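Local coordinates for microcin B17-processing protein McbD (Escherichia coli str. K-12 substr. MG1655, PDB 6GRH) that is needed to turn the inactive microcin B17 precursor into the active peptide antibiotic, and belongs to the YcaO family of ATP-dependent cyclodehydratases, at residues E[230-244]-E[261-274]. The protein carries 1 engineered substitution. Numbering follows the deposited sequence.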
ATOM      1  N   TYR E 230      37.820  24.615  17.513  1.00 34.48           N
ATOM      2  CA  TYR E 230      36.868  24.581  18.608  1.00 35.06           C
ATOM      3  C   TYR E 230      37.562  24.019  19.827  1.00 35.88           C
ATOM      4  O   TYR E 230      38.350  23.069  19.715  1.00 35.81           O
ATOM      5  CB  TYR E 230      35.687  23.658  18.283  1.00 34.30           C
ATOM      6  CG  TYR E 230      34.794  23.372  19.476  1.00 34.74           C
ATOM      7  CD1 TYR E 230      33.853  24.308  19.901  1.00 35.24           C
ATOM      8  CD2 TYR E 230      34.897  22.179  20.185  1.00 34.94           C
ATOM      9  CE1 TYR E 230      33.040  24.066  20.991  1.00 35.64           C
ATOM     10  CE2 TYR E 230      34.082  21.928  21.272  1.00 35.46           C
ATOM     11  CZ  TYR E 230      33.155  22.881  21.669  1.00 35.80           C
ATOM     12  OH  TYR E 230      32.326  22.650  22.735  1.00 36.35           O
ATOM     13  N   GLY E 231      37.217  24.577  20.982  1.00 36.76           N
ATOM     14  CA  GLY E 231      37.598  24.017  22.262  1.00 37.67           C
ATOM     15  C   GLY E 231      36.641  24.405  23.372  1.00 38.71           C
ATOM     16  O   GLY E 231      36.058  25.475  23.331  1.00 38.75           O
ATOM     17  N   THR E 232      36.474  23.524  24.359  1.00 39.93           N
ATOM     18  CA  THR E 232      35.703  23.850  25.558  1.00 41.31           C
ATOM     19  C   THR E 232      36.350  23.328  26.849  1.00 43.19           C
ATOM     20  O   THR E 232      37.017  22.278  26.851  1.00 42.98           O
ATOM     21  CB  THR E 232      34.256  23.344  25.450  1.00 40.44           C
ATOM     22  OG1 THR E 232      33.472  23.904  26.507  1.00 41.30           O
ATOM     23  CG2 THR E 232      34.176  21.821  25.483  1.00 39.93           C
ATOM     24  N   LYS E 233      36.136  24.078  27.934  1.00 45.02           N
ATOM     25  CA  LYS E 233      36.495  23.631  29.284  1.00 47.10           C
ATOM     26  C   LYS E 233      35.352  22.884  29.949  1.00 47.89           C
ATOM     27  O   LYS E 233      35.540  22.340  31.022  1.00 48.81           O
ATOM     28  CB  LYS E 233      36.867  24.818  30.183  1.00 48.58           C
ATOM     29  CG  LYS E 233      38.033  25.656  29.692  1.00 48.83           C
ATOM     30  CD  LYS E 233      38.372  26.779  30.674  1.00 50.12           C
ATOM     31  N   ASN E 234      34.170  22.871  29.331  1.00 47.58           N
ATOM     32  CA  ASN E 234      32.968  22.345  29.959  1.00 48.25           C
ATOM     33  C   ASN E 234      33.157  20.858  30.308  1.00 48.69           C
ATOM     34  O   ASN E 234      33.560  20.042  29.447  1.00 47.01           O
ATOM     35  CB  ASN E 234      31.773  22.539  29.012  1.00 47.92           C
ATOM     36  CG  ASN E 234      30.458  22.138  29.639  1.00 48.52           C
ATOM     37  OD1 ASN E 234      30.065  22.691  30.654  1.00 50.87           O
ATOM     38  ND2 ASN E 234      29.780  21.168  29.045  1.00 47.95           N
ATOM     39  N   LYS E 235      32.864  20.517  31.563  1.00 50.18           N
ATOM     40  CA  LYS E 235      33.208  19.211  32.131  1.00 51.16           C
ATOM     41  C   LYS E 235      32.462  18.086  31.445  1.00 50.62           C
ATOM     42  O   LYS E 235      33.066  17.096  31.059  1.00 50.75           O
ATOM     43  CB  LYS E 235      32.940  19.168  33.649  1.00 52.36           C
ATOM     44  N   ILE E 236      31.156  18.254  31.270  1.00 50.91           N
ATOM     45  CA  ILE E 236      30.307  17.182  30.750  1.00 50.25           C
ATOM     46  C   ILE E 236      30.332  17.054  29.228  1.00 48.17           C
ATOM     47  O   ILE E 236      29.747  16.134  28.707  1.00 46.61           O
ATOM     48  CB  ILE E 236      28.853  17.285  31.292  1.00 51.72           C
ATOM     49  CG1 ILE E 236      28.060  18.424  30.623  1.00 51.77           C
ATOM     50  CG2 ILE E 236      28.878  17.434  32.816  1.00 53.10           C
ATOM     51  CD1 ILE E 236      26.760  18.800  31.321  1.00 52.58           C
ATOM     52  N   SER E 237      31.000  17.966  28.518  1.00 47.60           N
ATOM     53  CA  SER E 237      31.266  17.779  27.084  1.00 46.25           C
ATOM     54  C   SER E 237      32.305  16.677  26.860  1.00 46.33           C
ATOM     55  O   SER E 237      33.361  16.694  27.485  1.00 47.54           O
ATOM     56  CB  SER E 237      31.776  19.073  26.448  1.00 45.70           C
ATOM     57  OG  SER E 237      30.805  20.100  26.536  1.00 45.41           O
ATOM     58  N   ARG E 238      32.009  15.738  25.959  1.00 45.20           N
ATOM     59  CA  ARG E 238      32.954  14.701  25.574  1.00 44.77           C
ATOM     60  C   ARG E 238      34.003  15.222  24.602  1.00 42.47           C
ATOM     61  O   ARG E 238      35.146  14.776  24.632  1.00 42.69           O
ATOM     62  CB  ARG E 238      32.228  13.511  24.947  1.00 46.58           C
ATOM     63  CG  ARG E 238      31.489  12.625  25.945  1.00 49.38           C
ATOM     64  CD  ARG E 238      30.048  13.060  26.174  1.00 51.65           C
ATOM     65  NE  ARG E 238      29.259  11.994  26.822  1.00 54.13           N
ATOM     66  CZ  ARG E 238      27.932  11.983  26.964  1.00 55.45           C
ATOM     67  NH1 ARG E 238      27.168  12.976  26.493  1.00 55.43           N
ATOM     68  NH2 ARG E 238      27.354  10.953  27.581  1.00 57.21           N
ATOM     69  N   ILE E 239      33.620  16.142  23.723  1.00 39.71           N
ATOM     70  CA  ILE E 239      34.562  16.742  22.794  1.00 38.33           C
ATOM     71  C   ILE E 239      35.115  18.030  23.390  1.00 38.45           C
ATOM     72  O   ILE E 239      34.390  19.013  23.537  1.00 39.21           O
ATOM     73  CB  ILE E 239      33.928  17.022  21.416  1.00 36.73           C
ATOM     74  CG1 ILE E 239      33.287  15.752  20.837  1.00 36.26           C
ATOM     75  CG2 ILE E 239      34.955  17.615  20.463  1.00 35.93           C
ATOM     76  CD1 ILE E 239      34.208  14.556  20.660  1.00 36.16           C
ATOM     77  N   LYS E 240      36.402  18.010  23.722  1.00 38.03           N
ATOM     78  CA  LYS E 240      37.085  19.160  24.272  1.00 38.78           C
ATOM     79  C   LYS E 240      37.718  20.015  23.173  1.00 38.02           C
ATOM     80  O   LYS E 240      38.026  21.190  23.407  1.00 38.37           O
ATOM     81  CB  LYS E 240      38.188  18.703  25.231  1.00 39.89           C
ATOM     82  CG  LYS E 240      37.767  17.666  26.273  1.00 40.56           C
ATOM     83  CD  LYS E 240      36.618  18.147  27.139  1.00 41.18           C
ATOM     84  CE  LYS E 240      36.361  17.168  28.274  1.00 41.95           C
ATOM     85  NZ  LYS E 240      35.232  17.601  29.126  1.00 42.47           N
ATOM     86  N   TYR E 241      37.935  19.411  22.005  1.00 36.65           N
ATOM     87  CA  TYR E 241      38.644  20.031  20.897  1.00 36.36           C
ATOM     88  C   TYR E 241      38.167  19.426  19.591  1.00 35.20           C
ATOM     89  O   TYR E 241      37.961  18.214  19.509  1.00 34.21           O
ATOM     90  CB  TYR E 241      40.172  19.835  21.039  1.00 37.19           C
ATOM     91  CG  TYR E 241      40.987  20.095  19.781  1.00 36.80           C
ATOM     92  CD1 TYR E 241      41.250  21.391  19.354  1.00 37.37           C
ATOM     93  CD2 TYR E 241      41.492  19.046  19.023  1.00 36.51           C
ATOM     94  CE1 TYR E 241      41.989  21.641  18.204  1.00 37.37           C
ATOM     95  CE2 TYR E 241      42.224  19.277  17.869  1.00 36.71           C
ATOM     96  CZ  TYR E 241      42.471  20.584  17.454  1.00 37.48           C
ATOM     97  OH  TYR E 241      43.210  20.829  16.289  1.00 38.33           O
ATOM     98  N   SER E 242      38.012  20.261  18.564  1.00 35.09           N
ATOM     99  CA  SER E 242      37.810  19.744  17.212  1.00 34.39           C
ATOM    100  C   SER E 242      38.266  20.762  16.194  1.00 34.49           C
ATOM    101  O   SER E 242      38.567  21.909  16.532  1.00 35.71           O
ATOM    102  CB  SER E 242      36.341  19.354  16.988  1.00 33.97           C
ATOM    103  OG  SER E 242      36.228  18.580  15.817  1.00 33.75           O
ATOM    104  N   THR E 243      38.336  20.339  14.943  1.00 33.63           N
ATOM    105  CA  THR E 243      38.830  21.213  13.896  1.00 33.90           C
ATOM    106  C   THR E 243      38.219  20.841  12.573  1.00 32.63           C
ATOM    107  O   THR E 243      37.770  19.721  12.389  1.00 31.84           O
ATOM    108  CB  THR E 243      40.386  21.203  13.813  1.00 34.67           C
ATOM    109  OG1 THR E 243      40.836  22.079  12.766  1.00 35.46           O
ATOM    110  CG2 THR E 243      40.930  19.831  13.548  1.00 34.26           C
ATOM    111  N   GLY E 244      38.168  21.812  11.679  1.00 32.45           N
ATOM    112  CA  GLY E 244      37.733  21.607  10.313  1.00 31.91           C
ATOM    113  C   GLY E 244      38.575  22.455   9.389  1.00 32.37           C
ATOM    114  O   GLY E 244      39.081  23.514   9.779  1.00 32.76           O
ATOM    115  N   GLU E 261      32.966  20.258   8.036  1.00 31.97           N
ATOM    116  CA  GLU E 261      34.061  19.318   8.330  1.00 32.74           C
ATOM    117  C   GLU E 261      34.307  19.219   9.838  1.00 31.81           C
ATOM    118  O   GLU E 261      34.454  18.123  10.360  1.00 31.11           O
ATOM    119  CB  GLU E 261      35.353  19.726   7.621  1.00 35.33           C
ATOM    120  CG  GLU E 261      35.314  19.565   6.103  1.00 37.21           C
ATOM    121  CD  GLU E 261      35.613  18.152   5.624  1.00 39.34           C
ATOM    122  OE1 GLU E 261      36.329  17.391   6.327  1.00 43.69           O
ATOM    123  OE2 GLU E 261      35.146  17.804   4.520  1.00 41.26           O
ATOM    124  N   LEU E 262      34.318  20.349  10.534  1.00 30.92           N
ATOM    125  CA  LEU E 262      34.427  20.324  11.990  1.00 31.61           C
ATOM    126  C   LEU E 262      33.280  19.530  12.642  1.00 31.88           C
ATOM    127  O   LEU E 262      33.518  18.635  13.432  1.00 31.22           O
ATOM    128  CB  LEU E 262      34.520  21.740  12.559  1.00 32.27           C
ATOM    129  CG  LEU E 262      34.894  21.862  14.043  1.00 33.33           C
ATOM    130  CD1 LEU E 262      35.553  23.212  14.356  1.00 34.37           C
ATOM    131  CD2 LEU E 262      33.687  21.630  14.959  1.00 33.58           C
ATOM    132  N   TRP E 263      32.041  19.865  12.302  1.00 32.01           N
ATOM    133  CA  TRP E 263      30.888  19.153  12.838  1.00 32.53           C
ATOM    134  C   TRP E 263      30.976  17.636  12.598  1.00 32.25           C
ATOM    135  O   TRP E 263      30.716  16.832  13.495  1.00 31.46           O
ATOM    136  CB  TRP E 263      29.603  19.694  12.226  1.00 32.77           C
ATOM    137  CG  TRP E 263      28.414  19.000  12.765  1.00 33.51           C
ATOM    138  CD1 TRP E 263      27.810  19.224  13.950  1.00 34.65           C
ATOM    139  CD2 TRP E 263      27.723  17.926  12.148  1.00 33.28           C
ATOM    140  NE1 TRP E 263      26.757  18.347  14.113  1.00 35.28           N
ATOM    141  CE2 TRP E 263      26.683  17.544  13.015  1.00 33.88           C
ATOM    142  CE3 TRP E 263      27.889  17.243  10.941  1.00 33.36           C
ATOM    143  CZ2 TRP E 263      25.784  16.518  12.713  1.00 34.77           C
ATOM    144  CZ3 TRP E 263      26.999  16.206  10.628  1.00 33.66           C
ATOM    145  CH2 TRP E 263      25.956  15.856  11.515  1.00 34.43           C
ATOM    146  N   GLN E 264      31.351  17.260  11.382  1.00 32.62           N
ATOM    147  CA  GLN E 264      31.568  15.862  11.059  1.00 33.18           C
ATOM    148  C   GLN E 264      32.580  15.186  11.990  1.00 32.33           C
ATOM    149  O   GLN E 264      32.302  14.116  12.521  1.00 31.40           O
ATOM    150  CB  GLN E 264      31.972  15.697   9.586  1.00 35.13           C
ATOM    151  CG  GLN E 264      32.015  14.226   9.203  1.00 37.46           C
ATOM    152  CD  GLN E 264      32.335  13.947   7.744  1.00 39.52           C
ATOM    153  OE1 GLN E 264      31.897  12.929   7.209  1.00 44.31           O
ATOM    154  NE2 GLN E 264      33.124  14.807   7.111  1.00 41.77           N
ATOM    155  N   SER E 265      33.745  15.797  12.216  1.00 32.29           N
ATOM    156  CA  SER E 265      34.742  15.183  13.110  1.00 32.62           C
ATOM    157  C   SER E 265      34.260  15.194  14.534  1.00 31.73           C
ATOM    158  O   SER E 265      34.473  14.257  15.246  1.00 31.04           O
ATOM    159  CB  SER E 265      36.083  15.905  13.038  1.00 33.95           C
ATOM    160  OG  SER E 265      36.589  15.783  11.725  1.00 35.73           O
ATOM    161  N   TYR E 266      33.609  16.279  14.937  1.00 31.18           N
ATOM    162  CA  TYR E 266      33.052  16.401  16.289  1.00 31.31           C
ATOM    163  C   TYR E 266      32.060  15.274  16.561  1.00 31.62           C
ATOM    164  O   TYR E 266      32.169  14.578  17.582  1.00 32.09           O
ATOM    165  CB  TYR E 266      32.347  17.745  16.400  1.00 31.27           C
ATOM    166  CG  TYR E 266      31.736  18.108  17.723  1.00 31.61           C
ATOM    167  CD1 TYR E 266      30.572  17.497  18.179  1.00 31.66           C
ATOM    168  CD2 TYR E 266      32.268  19.134  18.476  1.00 32.19           C
ATOM    169  CE1 TYR E 266      29.996  17.853  19.389  1.00 32.55           C
ATOM    170  CE2 TYR E 266      31.697  19.508  19.680  1.00 33.22           C
ATOM    171  CZ  TYR E 266      30.561  18.864  20.130  1.00 33.24           C
ATOM    172  OH  TYR E 266      29.981  19.233  21.304  1.00 34.47           O
ATOM    173  N   ILE E 267      31.089  15.097  15.662  1.00 30.87           N
ATOM    174  CA  ILE E 267      30.027  14.138  15.918  1.00 31.48           C
ATOM    175  C   ILE E 267      30.483  12.675  15.800  1.00 31.29           C
ATOM    176  O   ILE E 267      30.026  11.839  16.587  1.00 31.02           O
ATOM    177  CB  ILE E 267      28.753  14.439  15.083  1.00 31.47           C
ATOM    178  CG1 ILE E 267      27.533  13.848  15.776  1.00 32.46           C
ATOM    179  CG2 ILE E 267      28.878  13.943  13.654  1.00 30.48           C
ATOM    180  CD1 ILE E 267      27.224  14.500  17.102  1.00 33.67           C
ATOM    181  N   CYS E 268      31.388  12.366  14.864  1.00 32.22           N
ATOM    182  CA  CYS E 268      31.921  10.992  14.760  1.00 33.59           C
ATOM    183  C   CYS E 268      32.652  10.581  16.021  1.00 33.61           C
ATOM    184  O   CYS E 268      32.396   9.512  16.571  1.00 32.87           O
ATOM    185  CB  CYS E 268      32.823  10.818  13.542  1.00 35.20           C
ATOM    186  SG  CYS E 268      31.848  10.865  12.007  1.00 38.94           S
ATOM    187  N   LEU E 269      33.545  11.443  16.508  1.00 33.38           N
ATOM    188  CA  LEU E 269      34.225  11.147  17.763  1.00 33.89           C
ATOM    189  C   LEU E 269      33.260  11.141  18.952  1.00 33.33           C
ATOM    190  O   LEU E 269      33.347  10.261  19.798  1.00 33.30           O
ATOM    191  CB  LEU E 269      35.388  12.099  18.009  1.00 34.70           C
ATOM    192  CG  LEU E 269      36.234  11.835  19.254  1.00 36.14           C
ATOM    193  CD1 LEU E 269      36.641  10.376  19.420  1.00 37.07           C
ATOM    194  CD2 LEU E 269      37.464  12.721  19.160  1.00 37.13           C
ATOM    195  N   HIS E 270      32.313  12.073  18.993  1.00 32.47           N
ATOM    196  CA  HIS E 270      31.296  12.087  20.070  1.00 32.69           C
ATOM    197  C   HIS E 270      30.532  10.754  20.130  1.00 32.68           C
ATOM    198  O   HIS E 270      30.348  10.209  21.211  1.00 32.72           O
ATOM    199  CB  HIS E 270      30.299  13.245  19.890  1.00 32.54           C
ATOM    200  CG  HIS E 270      29.250  13.303  20.949  1.00 32.87           C
ATOM    201  ND1 HIS E 270      29.459  13.906  22.169  1.00 33.82           N
ATOM    202  CD2 HIS E 270      27.992  12.803  20.983  1.00 32.87           C
ATOM    203  CE1 HIS E 270      28.368  13.788  22.904  1.00 34.50           C
ATOM    204  NE2 HIS E 270      27.465  13.116  22.209  1.00 33.94           N
ATOM    205  N   ASN E 271      30.143  10.239  18.965  1.00 32.02           N
ATOM    206  CA  ASN E 271      29.364   9.014  18.879  1.00 33.11           C
ATOM    207  C   ASN E 271      30.171   7.759  19.199  1.00 33.50           C
ATOM    208  O   ASN E 271      29.633   6.806  19.786  1.00 33.48           O
ATOM    209  CB  ASN E 271      28.729   8.871  17.500  1.00 32.53           C
ATOM    210  CG  ASN E 271      27.520   9.773  17.325  1.00 32.87           C
ATOM    211  OD1 ASN E 271      26.925  10.241  18.299  1.00 34.44           O
ATOM    212  ND2 ASN E 271      27.145  10.001  16.089  1.00 32.11           N
ATOM    213  N   PHE E 272      31.442   7.781  18.801  1.00 34.11           N
ATOM    214  CA  PHE E 272      32.422   6.785  19.238  1.00 35.28           C
ATOM    215  C   PHE E 272      32.485   6.756  20.783  1.00 36.39           C
ATOM    216  O   PHE E 272      32.349   5.680  21.407  1.00 36.21           O
ATOM    217  CB  PHE E 272      33.795   7.087  18.608  1.00 35.97           C
ATOM    218  CG  PHE E 272      34.833   6.051  18.909  1.00 37.34           C
ATOM    219  CD1 PHE E 272      35.551   6.100  20.094  1.00 38.85           C
ATOM    220  CD2 PHE E 272      35.042   4.990  18.032  1.00 37.58           C
ATOM    221  CE1 PHE E 272      36.494   5.115  20.394  1.00 39.92           C
ATOM    222  CE2 PHE E 272      35.984   4.008  18.327  1.00 38.43           C
ATOM    223  CZ  PHE E 272      36.702   4.068  19.507  1.00 38.97           C
ATOM    224  N   LEU E 273      32.617   7.930  21.403  1.00 36.29           N
ATOM    225  CA  LEU E 273      32.751   8.006  22.868  1.00 38.43           C
ATOM    226  C   LEU E 273      31.491   7.654  23.677  1.00 39.68           C
ATOM    227  O   LEU E 273      31.606   7.074  24.741  1.00 40.88           O
ATOM    228  CB  LEU E 273      33.288   9.378  23.307  1.00 38.57           C
ATOM    229  CG  LEU E 273      34.694   9.753  22.823  1.00 37.85           C
ATOM    230  CD1 LEU E 273      34.919  11.244  23.021  1.00 37.92           C
ATOM    231  CD2 LEU E 273      35.764   8.951  23.555  1.00 38.75           C
ATOM    232  N   ILE E 274      30.300   7.992  23.192  1.00 40.42           N
ATOM    233  CA  ILE E 274      29.054   7.624  23.902  1.00 41.54           C
ATOM    234  C   ILE E 274      28.607   6.201  23.549  1.00 42.49           C
ATOM    235  O   ILE E 274      27.806   5.600  24.263  1.00 43.49           O
ATOM    236  CB  ILE E 274      27.902   8.633  23.671  1.00 41.09           C
ATOM    237  CG1 ILE E 274      27.431   8.650  22.210  1.00 39.99           C
ATOM    238  CG2 ILE E 274      28.335  10.020  24.111  1.00 41.68           C
ATOM    239  CD1 ILE E 274      26.069   9.275  22.023  1.00 40.30           C
TER
HETATM  240  O   HOH W   1      31.845  19.948  23.262  1.00 37.93           O
HETATM  241  O   HOH W   2      30.705  16.277  23.198  1.00 35.06           O
HETATM  242  O   HOH W   3      38.182  17.700  10.387  1.00 51.18           O
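With CG1 of Ile239 beside its own backbone N (chi1 -54°) and the Tyr266 ring anti to its backbone N (chi1 -178°), the CG1 branch sits over one face of the ring. Here, in the YcaO domain, a beta hairpin at the border of a mixed sheet, strands 224-231 and 241-248, packs against helix 251-275, which follows it in the chain. Ile239 CG1 stands 4.0 Å from the centroid of the Tyr266 ring, almost exactly on the normal, a CH-pi contact. Ile239 CD1 points across the helix to Leu269 CG, 3.7 Å away, with His270 N slightly nearer. The edge of Tyr266 points at the face of Tyr230 in an offset edge-to-face pair, planes at 66° and CE2 atoms 3.8 Å apart. One water joins both phenols and the carbonyl of the loop, donating to Ile239 O and to Tyr266 OH. Tyr266 OH also hydrogen-bonds Gly65 O of a McbC chain, whose Phe66 stacks with Tyr266, so the aromatic cluster reaches the subunit interface.

Near the C-terminal end of helix 251-275, Ile274 CG2 lies over the centre of one face of the Arg238 guanidinium, and Arg238 CD comes obliquely to His270 CE1 at 3.7 Å. Ser2 and Glu5 of another McbC chain take up Arg238 NH1 and His270 NE2, respectively. A second water links His270 ND1 to Ile239 N.

Toward Gly244 the backbones close in, with CA of Gly244 and of Leu262 3.9 Å apart. There Leu262 CA makes a CA-H...O contact of 3.4 Å to Thr243 O, which also accepts from a water held by Ser265 OG.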